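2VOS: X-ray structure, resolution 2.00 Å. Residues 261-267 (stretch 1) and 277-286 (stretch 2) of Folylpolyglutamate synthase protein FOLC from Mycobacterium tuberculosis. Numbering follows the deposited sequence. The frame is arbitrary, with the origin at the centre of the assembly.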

# COMPACT_ATOMS: atom_id res chain seq x y z
N SER A 261 2.99 13.06 -19.43
CA SER A 261 2.77 14.39 -20.04
C SER A 261 3.55 15.49 -19.29
O SER A 261 4.28 16.26 -19.91
CB SER A 261 1.31 14.80 -20.03
OG SER A 261 0.54 14.05 -20.94
N GLU A 262 3.35 15.57 -17.97
CA GLU A 262 3.99 16.60 -17.17
C GLU A 262 5.21 16.05 -16.48
O GLU A 262 6.04 16.81 -16.06
CB GLU A 262 3.01 17.18 -16.12
CG GLU A 262 1.97 18.19 -16.66
CD GLU A 262 0.95 17.56 -17.61
OE1 GLU A 262 0.28 16.60 -17.20
OE2 GLU A 262 0.83 18.00 -18.78
N PHE A 263 5.32 14.73 -16.36
CA PHE A 263 6.49 14.07 -15.74
C PHE A 263 6.58 12.62 -16.26
O PHE A 263 5.59 12.08 -16.78
CB PHE A 263 6.39 14.08 -14.19
CG PHE A 263 5.14 13.42 -13.66
CD1 PHE A 263 3.94 14.15 -13.52
CD2 PHE A 263 5.16 12.11 -13.27
CE1 PHE A 263 2.77 13.53 -12.98
CE2 PHE A 263 3.97 11.46 -12.76
CZ PHE A 263 2.80 12.17 -12.63
N ALA A 264 7.74 11.98 -16.11
CA ALA A 264 7.93 10.63 -16.71
C ALA A 264 9.20 9.98 -16.21
O ALA A 264 10.14 10.66 -15.82
CB ALA A 264 8.00 10.72 -18.26
N VAL A 265 9.23 8.65 -16.24
CA VAL A 265 10.49 7.95 -16.12
C VAL A 265 11.19 8.04 -17.47
O VAL A 265 10.66 7.56 -18.47
CB VAL A 265 10.26 6.50 -15.86
CG1 VAL A 265 11.60 5.82 -15.76
CG2 VAL A 265 9.46 6.36 -14.55
N LEU A 266 12.35 8.67 -17.52
CA LEU A 266 13.09 8.80 -18.77
C LEU A 266 13.94 7.55 -19.04
O LEU A 266 13.95 7.04 -20.17
CB LEU A 266 13.95 10.07 -18.77
CG LEU A 266 13.16 11.38 -18.72
CD1 LEU A 266 14.09 12.59 -18.82
CD2 LEU A 266 12.12 11.47 -19.84
N ARG A 267 14.68 7.08 -18.04
CA ARG A 267 15.57 5.93 -18.23
C ARG A 267 15.61 5.15 -16.91
O ARG A 267 15.43 5.72 -15.82
CB ARG A 267 17.01 6.36 -18.55
CG ARG A 267 17.15 7.53 -19.48
CD ARG A 267 18.59 7.74 -20.10
NE ARG A 267 18.45 8.04 -21.55
CZ ARG A 267 18.05 9.22 -22.05
NH1 ARG A 267 17.80 10.24 -21.22
NH2 ARG A 267 17.90 9.37 -23.38
N LEU A 277 17.53 5.36 -11.74
CA LEU A 277 16.55 6.07 -12.56
C LEU A 277 17.02 7.43 -13.03
O LEU A 277 17.75 8.14 -12.34
CB LEU A 277 15.24 6.27 -11.72
CG LEU A 277 14.73 5.00 -11.03
CD1 LEU A 277 13.49 5.33 -10.10
CD2 LEU A 277 14.35 3.98 -12.05
N GLN A 278 16.51 7.84 -14.18
CA GLN A 278 16.55 9.23 -14.55
C GLN A 278 15.11 9.67 -14.72
O GLN A 278 14.38 9.11 -15.57
CB GLN A 278 17.29 9.42 -15.91
CG GLN A 278 17.40 10.90 -16.23
CD GLN A 278 18.19 11.16 -17.49
OE1 GLN A 278 17.81 10.69 -18.59
NE2 GLN A 278 19.30 11.93 -17.36
N LEU A 279 14.69 10.67 -13.94
CA LEU A 279 13.28 11.08 -13.91
C LEU A 279 13.10 12.51 -14.40
O LEU A 279 13.80 13.42 -13.95
CB LEU A 279 12.74 10.96 -12.49
CG LEU A 279 12.84 9.59 -11.79
CD1 LEU A 279 12.30 9.62 -10.29
CD2 LEU A 279 12.08 8.50 -12.55
N GLN A 280 12.13 12.72 -15.27
CA GLN A 280 11.65 14.06 -15.52
C GLN A 280 10.50 14.41 -14.56
O GLN A 280 9.41 13.80 -14.62
CB GLN A 280 11.19 14.21 -16.95
CG GLN A 280 10.72 15.64 -17.25
CD GLN A 280 10.84 15.92 -18.69
OE1 GLN A 280 11.88 15.65 -19.28
NE2 GLN A 280 9.77 16.44 -19.29
N GLY A 281 10.76 15.32 -13.63
CA GLY A 281 9.75 15.79 -12.70
C GLY A 281 9.16 17.08 -13.24
O GLY A 281 9.51 17.55 -14.36
N LEU A 282 8.33 17.73 -12.42
CA LEU A 282 7.73 19.03 -12.84
C LEU A 282 8.77 20.17 -12.99
O LEU A 282 8.57 21.08 -13.78
CB LEU A 282 6.68 19.47 -11.83
CG LEU A 282 5.61 18.43 -11.51
CD1 LEU A 282 4.67 19.03 -10.54
CD2 LEU A 282 4.84 18.05 -12.81
N GLY A 283 9.83 20.15 -12.18
CA GLY A 283 10.86 21.17 -12.20
C GLY A 283 12.11 20.80 -12.99
O GLY A 283 13.07 21.58 -13.03
N GLY A 284 12.12 19.66 -13.67
CA GLY A 284 13.25 19.34 -14.55
C GLY A 284 13.72 17.89 -14.45
O GLY A 284 13.02 17.03 -13.89
N VAL A 285 14.91 17.61 -14.96
CA VAL A 285 15.43 16.26 -14.97
C VAL A 285 16.29 15.99 -13.72
O VAL A 285 17.19 16.75 -13.38
CB VAL A 285 16.26 16.03 -16.23
CG1 VAL A 285 16.86 14.61 -16.27
CG2 VAL A 285 15.40 16.31 -17.46
N TYR A 286 16.01 14.89 -13.02
CA TYR A 286 16.80 14.49 -11.89
C TYR A 286 17.49 13.17 -12.28
O TYR A 286 16.81 12.24 -12.66
CB TYR A 286 15.91 14.28 -10.66
CG TYR A 286 15.08 15.51 -10.24
CD1 TYR A 286 15.50 16.36 -9.22
CD2 TYR A 286 13.90 15.80 -10.87
CE1 TYR A 286 14.73 17.50 -8.84
CE2 TYR A 286 13.13 16.93 -10.51
CZ TYR A 286 13.54 17.76 -9.48
OH TYR A 286 12.74 18.84 -9.10

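The two stretches pair as antiparallel strands, the first starting at Ala264, and bury 564 Å² between them. Backbone hydrogen bonds carry most of the pairing. Ala264 and Gln280 form a reciprocal pair, with Ala264 N to Gln280 O and Gln280 N to Ala264 O both at 2.9 Å. At the other end Gln278 N donates to Arg267 O at 2.9 Å, nearly linear at 171°. Between these pairs the register shifts by one residue in a beta bulge: Leu266 departs from extended geometry (phi/psi -84/-47), so that Leu266 N (2.8 Å) and Arg267 N (3.2 Å) both donate to Gln278 O. Beyond them, Leu277 CA makes a CA-H...O contact with Arg267 O at 3.5 Å.

One side-chain hydrogen bond reinforces this end. Arg267 and Gln278 share a face of the sheet, and Arg267 NH1 donates to Gln278 OE1 at 2.7 Å, the amide oxygen lying at the edge of the guanidinium, near its plane. The extended t,t conformation of Gln278 carries its amide out to this partner, and Gln278 gives up more surface to the contact than any other residue here.

Apolar contacts complete the interface. On the opposite face, Val265 CG2 packs against Leu279 CD2 at 3.9 Å. The bulge turns the CA-to-CB bond of Leu266 toward the second stretch, where Leu266 CD1 lies 4.2 Å from Val285 CG2; its branched aliphatic side chain supplies the methyl for this contact. Near the turn, Phe263 CD1 meets Leu282 CD2 at 4.1 Å, while the ring itself leads away into a buried site.

A type I turn from Gly281 to Gly284 reverses the second stretch. Glycine suits both ends: a CB on Gly281 would crowd Tyr286 CE2, and one on Gly284 would jam against the preceding carbonyl oxygen.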